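PDB 4C65: ochratoxinase from Aspergillus niger, which hydrolyses the amide bond of ochratoxin A to release ochratoxin alpha and L-phenylalanine, as a zinc-dependent carboxypeptidase of the amidohydrolase superfamily. Local coordinates for residues G64-H69 / N135-G140; S111-A116 / C260-H265; Q376-G381 / G386-V391. All coordinates share one frame; numbering follows the deposited sequence. Where two conformers were deposited one is given.

Interaction 1 of 3, residues G64-H69 / N135-G140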
loop_
_atom_site.group_PDB
_atom_site.type_symbol
_atom_site.label_atom_id
_atom_site.label_comp_id
_atom_site.label_asym_id
_atom_site.label_seq_id
_atom_site.Cartn_x
_atom_site.Cartn_y
_atom_site.Cartn_z
ATOM N N GLY A 64 41.183 -10.475 27.377
ATOM C CA GLY A 64 40.493 -9.306 26.817
ATOM C C GLY A 64 39.138 -9.091 27.502
ATOM O O GLY A 64 38.469 -10.055 27.877
ATOM N N LEU A 65 38.761 -7.830 27.676
ATOM C CA LEU A 65 37.575 -7.480 28.441
ATOM C C LEU A 65 36.304 -7.571 27.604
ATOM O O LEU A 65 36.318 -7.302 26.407
ATOM C CB LEU A 65 37.722 -6.074 28.993
ATOM C CG LEU A 65 38.784 -5.886 30.067
ATOM C CD1 LEU A 65 39.157 -4.419 30.172
ATOM C CD2 LEU A 65 38.251 -6.427 31.396
ATOM N N TRP A 66 35.213 -7.955 28.267
ATOM C CA TRP A 66 33.874 -7.973 27.678
ATOM C C TRP A 66 33.042 -6.843 28.273
ATOM O O TRP A 66 33.200 -6.494 29.438
ATOM C CB TRP A 66 33.134 -9.241 28.018
ATOM C CG TRP A 66 33.474 -10.430 27.206
ATOM C CD1 TRP A 66 34.668 -11.055 27.143
ATOM C CD2 TRP A 66 32.568 -11.213 26.423
ATOM N NE1 TRP A 66 34.585 -12.151 26.312
ATOM C CE2 TRP A 66 33.300 -12.264 25.861
ATOM C CE3 TRP A 66 31.209 -11.109 26.124
ATOM C CZ2 TRP A 66 32.732 -13.191 25.002
ATOM C CZ3 TRP A 66 30.640 -12.053 25.291
ATOM C CH2 TRP A 66 31.403 -13.087 24.750
ATOM N N ASP A 67 32.186 -6.240 27.453
ATOM C CA ASP A 67 31.054 -5.523 27.979
ATOM C C ASP A 67 29.804 -6.165 27.430
ATOM O O ASP A 67 29.662 -6.308 26.206
ATOM C CB ASP A 67 31.101 -4.049 27.652
ATOM C CG ASP A 67 30.151 -3.249 28.541
ATOM O OD1 ASP A 67 28.914 -3.278 28.268
ATOM O OD2 ASP A 67 30.650 -2.629 29.499
ATOM N N CYS A 68 28.909 -6.547 28.335
ATOM C CA CYS A 68 27.740 -7.316 27.975
ATOM C C CYS A 68 26.481 -6.496 27.766
ATOM O O CYS A 68 25.396 -7.057 27.608
ATOM C CB CYS A 68 27.498 -8.368 29.035
ATOM S SG CYS A 68 28.885 -9.517 29.196
ATOM N N HIS A 69 26.606 -5.178 27.780
ATOM C CA HIS A 69 25.470 -4.327 27.503
ATOM C C HIS A 69 25.839 -3.074 26.703
ATOM O O HIS A 69 25.930 -1.992 27.251
ATOM C CB HIS A 69 24.750 -3.922 28.789
ATOM C CG HIS A 69 23.346 -3.461 28.548
ATOM N ND1 HIS A 69 22.275 -3.960 29.246
ATOM C CD2 HIS A 69 22.826 -2.613 27.628
ATOM C CE1 HIS A 69 21.160 -3.407 28.799
ATOM N NE2 HIS A 69 21.466 -2.594 27.813
ATOM N N ASN A 135 34.972 -8.611 18.983
ATOM C CA ASN A 135 33.990 -9.572 18.602
ATOM C C ASN A 135 32.657 -8.987 18.985
ATOM O O ASN A 135 32.482 -8.561 20.140
ATOM C CB ASN A 135 34.209 -10.876 19.350
ATOM C CG ASN A 135 35.452 -11.596 18.882
ATOM O OD1 ASN A 135 35.495 -12.095 17.772
ATOM N ND2 ASN A 135 36.460 -11.671 19.740
ATOM N N VAL A 136 31.729 -8.925 18.038
ATOM C CA VAL A 136 30.411 -8.396 18.323
ATOM C C VAL A 136 29.372 -9.518 18.348
ATOM O O VAL A 136 29.226 -10.260 17.396
ATOM C CB VAL A 136 30.001 -7.324 17.286
ATOM C CG1 VAL A 136 28.584 -6.815 17.565
ATOM C CG2 VAL A 136 30.989 -6.164 17.311
ATOM N N TYR A 137 28.686 -9.665 19.475
ATOM C CA TYR A 137 27.541 -10.536 19.567
ATOM C C TYR A 137 26.339 -9.624 19.693
ATOM O O TYR A 137 26.152 -8.965 20.723
ATOM C CB TYR A 137 27.646 -11.469 20.780
ATOM C CG TYR A 137 28.889 -12.273 20.786
ATOM C CD1 TYR A 137 30.066 -11.749 21.258
ATOM C CD2 TYR A 137 28.888 -13.572 20.326
ATOM C CE1 TYR A 137 31.237 -12.497 21.262
ATOM C CE2 TYR A 137 30.040 -14.329 20.308
ATOM C CZ TYR A 137 31.226 -13.789 20.779
ATOM O OH TYR A 137 32.367 -14.547 20.776
ATOM N N SER A 138 25.523 -9.575 18.647
ATOM C CA SER A 138 24.463 -8.607 18.574
ATOM C C SER A 138 23.096 -9.271 18.653
ATOM O O SER A 138 22.898 -10.376 18.173
ATOM C CB SER A 138 24.579 -7.809 17.265
ATOM O OG SER A 138 23.547 -6.840 17.149
ATOM N N SER A 139 22.160 -8.551 19.265
ATOM C CA SER A 139 20.770 -8.954 19.328
ATOM C C SER A 139 20.000 -8.547 18.057
ATOM O O SER A 139 18.846 -8.962 17.862
ATOM C CB SER A 139 20.125 -8.280 20.526
ATOM O OG SER A 139 20.246 -6.876 20.372
ATOM N N GLY A 140 20.631 -7.744 17.195
ATOM C CA GLY A 140 19.899 -7.044 16.154
ATOM C C GLY A 140 19.021 -6.038 16.878
ATOM O O GLY A 140 19.506 -5.323 17.771
#
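W66 and Y137 meet through one corner of each ring, with W66 CH2 3.5 Å from Y137 CE1. The six-membered ring of the indole and the phenol ring lie nearly parallel, at 16°, yet they are displaced so far that their centroids stand 5.2 Å from each other and little of one ring lies over the other. CZ2 and CZ3 of W66 flank the point of contact, each 4.1 Å from Y137 CE1. The close packing ends there. The pyrrole side of the indole pulls back, with W66 NE1 6.1 Å from Y137 CE1. On the looser side, N135 and V136 are partly exposed. The two aromatic side chains run in at about a right angle to each other, although their ring planes are nearly parallel. The strands 60-67 and 135-138 belong to the parallel wall of the TIM barrel and are not neighbours: 109-114 runs between them, and W66 also lies on its S111. V136 faces helix 119-127 outside the barrel, whereas Y137 turns the other way and touches P378. H69, a zinc ligand, follows at the end of 64-69. With only carbon atoms touching across 82 Å² of buried surface, the contact rests on dispersion and exclusion of water, and its chemistry sets little directional demand.

Interaction 2 of 3, residues S111-A116 / C260-H265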
loop_
_atom_site.group_PDB
_atom_site.type_symbol
_atom_site.label_atom_id
_atom_site.label_comp_id
_atom_site.label_asym_id
_atom_site.label_seq_id
_atom_site.Cartn_x
_atom_site.Cartn_y
_atom_site.Cartn_z
ATOM N N SER A 111 35.506 -8.163 23.243
ATOM C CA SER A 111 34.154 -8.632 22.973
ATOM C C SER A 111 33.123 -7.651 23.513
ATOM O O SER A 111 33.281 -7.113 24.603
ATOM C CB SER A 111 33.907 -10.039 23.569
ATOM O OG SER A 111 34.614 -11.058 22.853
ATOM N N TYR A 112 32.071 -7.463 22.729
ATOM C CA TYR A 112 30.937 -6.650 23.068
ATOM C C TYR A 112 29.644 -7.444 22.792
ATOM O O TYR A 112 29.523 -8.093 21.778
ATOM C CB TYR A 112 30.899 -5.435 22.155
ATOM C CG TYR A 112 31.604 -4.161 22.596
ATOM C CD1 TYR A 112 32.132 -4.000 23.870
ATOM C CD2 TYR A 112 31.655 -3.070 21.722
ATOM C CE1 TYR A 112 32.725 -2.796 24.234
ATOM C CE2 TYR A 112 32.224 -1.879 22.088
ATOM C CZ TYR A 112 32.778 -1.747 23.331
ATOM O OH TYR A 112 33.324 -0.540 23.667
ATOM N N ARG A 113 28.690 -7.378 23.723
ATOM C CA ARG A 113 27.325 -7.804 23.453
ATOM C C ARG A 113 26.458 -6.581 23.197
ATOM O O ARG A 113 26.167 -5.804 24.118
ATOM C CB ARG A 113 26.762 -8.658 24.595
ATOM C CG ARG A 113 25.470 -9.383 24.214
ATOM C CD ARG A 113 24.926 -10.233 25.345
ATOM N NE ARG A 113 24.578 -9.428 26.515
ATOM C CZ ARG A 113 23.781 -9.814 27.506
ATOM N NH1 ARG A 113 23.196 -11.009 27.500
ATOM N NH2 ARG A 113 23.546 -8.991 28.519
ATOM N N ASP A 114 26.099 -6.406 21.925
ATOM C CA ASP A 114 25.211 -5.358 21.455
ATOM C C ASP A 114 23.771 -5.801 21.712
ATOM O O ASP A 114 23.369 -6.874 21.265
ATOM C CB ASP A 114 25.431 -5.157 19.953
ATOM C CG ASP A 114 24.419 -4.260 19.323
ATOM O OD1 ASP A 114 23.977 -3.286 19.962
ATOM O OD2 ASP A 114 24.109 -4.482 18.147
ATOM N N LEU A 115 22.992 -4.963 22.386
ATOM C CA LEU A 115 21.617 -5.316 22.748
ATOM C C LEU A 115 20.545 -4.444 22.096
ATOM O O LEU A 115 19.344 -4.630 22.324
ATOM C CB LEU A 115 21.480 -5.284 24.261
ATOM C CG LEU A 115 22.268 -6.363 24.995
ATOM C CD1 LEU A 115 22.047 -6.210 26.493
ATOM C CD2 LEU A 115 21.842 -7.759 24.534
ATOM N N ALA A 116 20.949 -3.515 21.240
ATOM C CA ALA A 116 20.005 -2.848 20.356
ATOM C C ALA A 116 20.794 -2.059 19.335
ATOM O O ALA A 116 21.533 -1.145 19.694
ATOM C CB ALA A 116 19.101 -1.915 21.141
ATOM N N CYS A 260 14.244 -16.790 30.053
ATOM C CA CYS A 260 15.349 -15.879 29.766
ATOM C C CYS A 260 16.557 -16.260 30.624
ATOM O O CYS A 260 16.387 -16.691 31.744
ATOM C CB CYS A 260 14.948 -14.433 30.040
ATOM S SG CYS A 260 13.602 -13.837 29.013
ATOM N N LYS A 261 17.753 -16.126 30.060
ATOM C CA LYS A 261 18.964 -16.596 30.699
ATOM C C LYS A 261 19.896 -15.480 31.066
ATOM O O LYS A 261 20.920 -15.701 31.661
ATOM C CB LYS A 261 19.660 -17.626 29.827
ATOM C CG LYS A 261 18.884 -18.924 29.708
ATOM C CD LYS A 261 18.735 -19.648 31.046
ATOM C CE LYS A 261 19.402 -21.004 31.019
ATOM N NZ LYS A 261 20.556 -21.115 31.968
ATOM N N SER A 262 19.522 -14.255 30.733
ATOM C CA SER A 262 20.303 -13.093 31.111
ATOM C C SER A 262 19.344 -11.963 31.441
ATOM O O SER A 262 18.372 -11.745 30.734
ATOM C CB SER A 262 21.242 -12.726 29.953
ATOM O OG SER A 262 21.960 -11.526 30.204
ATOM N N LEU A 263 19.577 -11.267 32.536
ATOM C CA LEU A 263 18.712 -10.165 32.912
ATOM C C LEU A 263 19.536 -8.922 33.052
ATOM O O LEU A 263 20.638 -8.961 33.636
ATOM C CB LEU A 263 18.004 -10.451 34.233
ATOM C CG LEU A 263 17.160 -11.706 34.248
ATOM C CD1 LEU A 263 16.616 -11.925 35.654
ATOM C CD2 LEU A 263 16.034 -11.642 33.236
ATOM N N GLU A 264 18.986 -7.810 32.573
ATOM C CA GLU A 264 19.675 -6.538 32.652
ATOM C C GLU A 264 19.023 -5.596 33.667
ATOM O O GLU A 264 17.800 -5.585 33.792
ATOM C CB GLU A 264 19.730 -5.901 31.274
ATOM C CG GLU A 264 19.778 -6.893 30.143
ATOM C CD GLU A 264 21.151 -7.557 30.176
ATOM O OE1 GLU A 264 22.157 -6.797 30.187
ATOM O OE2 GLU A 264 21.241 -8.812 30.188
ATOM N N HIS A 265 19.857 -4.813 34.343
ATOM C CA HIS A 265 19.443 -3.868 35.361
ATOM C C HIS A 265 18.995 -4.575 36.628
ATOM O O HIS A 265 19.612 -4.416 37.690
ATOM C CB HIS A 265 18.351 -2.908 34.848
ATOM C CG HIS A 265 18.562 -2.463 33.436
ATOM N ND1 HIS A 265 19.683 -1.775 33.038
ATOM C CD2 HIS A 265 17.820 -2.649 32.324
ATOM C CE1 HIS A 265 19.624 -1.551 31.740
ATOM N NE2 HIS A 265 18.495 -2.061 31.284
#
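R113 reaches across to S262 and E264 with the two ends of its guanidinium. R113 NH1 donates to S262 OG over 3.0 Å, nearly in the guanidinium plane, at an N-H...O angle of 158°. R113 NH2 makes a salt bridge to E264 OE2 at 2.9 Å, a more bent bond that tilts from that plane and meets the carboxylate from above its own plane. NE donates to the carbonyl of C68, and NH1 also to that of S372. A turn at chi3 (62°) in an otherwise extended chain aims the group at its partners. Strands 109-114 and 262-263 are non-adjacent in the wall of the twisted TIM barrel, so R113 reaches across its interior close to the zinc site, where H265 is a ligand. E264 OE2 also accepts from S262 OG at 2.8 Å, nearly along its C-O axis, and is hydrogen-bonded to S243 OG, while OE1 pairs with ND1 of the zinc ligand H69. In this conformer, one of two, E264 is placed as a second-shell residue that would orient the H69 imidazole. L115 supplies the apolar side: its CD1 lies 3.7 Å from E264 OE1, and its CD2 sits over the rim of one guanidinium face. The carbonyl of L115 is hydrogen-bonded to NZ of K204, the active-site lysine that binds both zinc ions. D114 OD1 closes an Asx turn by accepting from A116 N, and also takes F72 N.

Interaction 3 of 3, residues Q376-G381 / G386-V391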
loop_
_atom_site.group_PDB
_atom_site.type_symbol
_atom_site.label_atom_id
_atom_site.label_comp_id
_atom_site.label_asym_id
_atom_site.label_seq_id
_atom_site.Cartn_x
_atom_site.Cartn_y
_atom_site.Cartn_z
ATOM N N GLN A 376 26.315 -19.510 22.023
ATOM C CA GLN A 376 27.004 -18.815 20.925
ATOM C C GLN A 376 28.419 -18.404 21.298
ATOM O O GLN A 376 29.183 -17.944 20.444
ATOM C CB GLN A 376 26.257 -17.559 20.516
ATOM C CG GLN A 376 24.905 -17.834 19.907
ATOM C CD GLN A 376 25.018 -18.609 18.617
ATOM O OE1 GLN A 376 25.742 -18.205 17.704
ATOM N NE2 GLN A 376 24.322 -19.714 18.540
ATOM N N ALA A 377 28.781 -18.622 22.561
ATOM C CA ALA A 377 30.122 -18.273 23.044
ATOM C C ALA A 377 31.124 -19.345 22.677
ATOM O O ALA A 377 30.893 -20.527 22.918
ATOM C CB ALA A 377 30.111 -18.100 24.555
ATOM N N PRO A 378 32.264 -18.932 22.111
ATOM C CA PRO A 378 33.363 -19.871 22.007
ATOM C C PRO A 378 33.986 -20.066 23.408
ATOM O O PRO A 378 33.512 -19.475 24.382
ATOM C CB PRO A 378 34.323 -19.184 21.034
ATOM C CG PRO A 378 34.047 -17.733 21.177
ATOM C CD PRO A 378 32.600 -17.608 21.552
ATOM N N LEU A 379 35.020 -20.891 23.509
ATOM C CA LEU A 379 35.822 -20.943 24.718
ATOM C C LEU A 379 36.664 -19.695 24.751
ATOM O O LEU A 379 37.630 -19.603 24.024
ATOM C CB LEU A 379 36.717 -22.195 24.735
ATOM C CG LEU A 379 35.976 -23.527 24.917
ATOM C CD1 LEU A 379 36.987 -24.664 24.937
ATOM C CD2 LEU A 379 35.127 -23.538 26.194
ATOM N N THR A 380 36.279 -18.736 25.578
ATOM C CA THR A 380 36.982 -17.486 25.674
ATOM C C THR A 380 36.772 -16.828 27.039
ATOM O O THR A 380 36.131 -17.384 27.911
ATOM C CB THR A 380 36.563 -16.543 24.533
ATOM O OG1 THR A 380 37.448 -15.429 24.478
ATOM C CG2 THR A 380 35.129 -16.028 24.716
ATOM N N GLY A 381 37.375 -15.660 27.247
ATOM C CA GLY A 381 37.246 -14.956 28.522
ATOM C C GLY A 381 38.131 -15.485 29.648
ATOM O O GLY A 381 38.063 -14.975 30.769
ATOM N N GLY A 386 43.618 -23.846 25.057
ATOM C CA GLY A 386 42.479 -24.187 24.209
ATOM C C GLY A 386 41.449 -23.074 24.032
ATOM O O GLY A 386 40.576 -23.185 23.197
ATOM N N TYR A 387 41.568 -22.002 24.806
ATOM C CA TYR A 387 40.681 -20.858 24.690
ATOM C C TYR A 387 41.183 -19.885 23.656
ATOM O O TYR A 387 42.360 -19.897 23.274
ATOM C CB TYR A 387 40.539 -20.149 26.035
ATOM C CG TYR A 387 39.603 -20.854 26.974
ATOM C CD1 TYR A 387 39.788 -22.202 27.301
ATOM C CD2 TYR A 387 38.556 -20.178 27.566
ATOM C CE1 TYR A 387 38.937 -22.852 28.169
ATOM C CE2 TYR A 387 37.711 -20.817 28.443
ATOM C CZ TYR A 387 37.906 -22.146 28.733
ATOM O OH TYR A 387 37.063 -22.762 29.589
ATOM N N GLU A 388 40.283 -19.020 23.192
ATOM C CA GLU A 388 40.615 -18.068 22.132
ATOM C C GLU A 388 41.621 -17.037 22.634
ATOM O O GLU A 388 41.542 -16.576 23.768
ATOM C CB GLU A 388 39.374 -17.350 21.609
ATOM C CG GLU A 388 38.368 -18.260 20.954
ATOM C CD GLU A 388 37.670 -17.657 19.754
ATOM O OE1 GLU A 388 37.325 -16.428 19.720
ATOM O OE2 GLU A 388 37.464 -18.442 18.810
ATOM N N ALA A 389 42.562 -16.675 21.771
ATOM C CA ALA A 389 43.650 -15.757 22.121
ATOM C C ALA A 389 43.198 -14.311 22.063
ATOM O O ALA A 389 43.644 -13.545 21.226
ATOM C CB ALA A 389 44.850 -15.998 21.212
ATOM N N ASP A 390 42.284 -13.967 22.969
ATOM C CA ASP A 390 41.863 -12.583 23.221
ATOM C C ASP A 390 42.540 -12.170 24.540
ATOM O O ASP A 390 42.149 -12.631 25.625
ATOM C CB ASP A 390 40.350 -12.492 23.364
ATOM C CG ASP A 390 39.613 -12.748 22.070
ATOM O OD1 ASP A 390 40.268 -13.160 21.077
ATOM O OD2 ASP A 390 38.400 -12.493 22.022
ATOM N N VAL A 391 43.611 -11.383 24.429
ATOM C CA VAL A 391 44.564 -11.223 25.525
ATOM C C VAL A 391 44.986 -9.787 25.542
ATOM O O VAL A 391 45.254 -9.206 24.484
ATOM C CB VAL A 391 45.810 -12.139 25.331
ATOM C CG1 VAL A 391 46.776 -12.016 26.504
ATOM C CG2 VAL A 391 45.401 -13.591 25.150
HETATM O O HOH W 1 36.906 -14.675 21.722
HETATM O O HOH W 2 39.927 -13.834 26.249
#
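L379 lies over the ring of Y387, in the irregular chain that leads from the last helices of the TIM barrel back to the mixed sheet, where strand 391-394 pairs antiparallel with 60-67 and 411-416. The two side chains cross at about a right angle, and CB of L379 stands above the middle of the Y387 ring, 3.8 Å from its centroid and only 7° off the normal, a clear CH-pi contact. The rest of the leucine follows the ring outward, CD2 ending close to the hydroxyl end. With CG beside its backbone N (chi1 -78°), the ring of Y387 lies against L379 and T380. Y387 CD2 comes 3.3 Å from T380 N, at an oblique approach, while the carbonyl carbon of T380 lies at the ring edge. One backbone bond fastens the two segments: E388 N donates to L379 O at 2.8 Å, in the carbonyl plane. On the far side of that bond E388 bends at chi2 and runs across P378 at about a right angle, leaving OE1 3.8 Å from P378 CG. T380 crosses E388 and D390 obliquely and also packs on W66. D390 uses OD1 to accept from G417 N; A389, just before it, centres an inverse gamma turn. Between the polar ends sits a water, 2.9 Å from T380 OG1 and 2.7 Å from D390 OD2, which also reaches E388 OE1; more acceptors surround it than a water can donate to, so its bonds may not all form at once. A second water accepts from G381 N and donates to D390 O at 2.6 Å.

How the interactions relate
From the N terminus the chain passes 64-69, then 111-116, then 135-140, where interaction 1 closes a loop of 65 residues. Interaction 2 is already open by then and closes only at 260-265, after 143 residues, so the two cross. Interaction 3 follows in series, closing a short loop with four residues between 376-381 and 386-391. Interactions 1 and 2 share one sheet, with 109-114 between 60-67 and 135-138, and a probable hydrogen bond between S138 OG and D114 OD2 couples them; interaction 2 extends to the sheet holding 262-263. Interaction 3 joins interaction 1 through G64 N and D390 O, 2.9 Å apart, tying the late loop to the barrel's first strand.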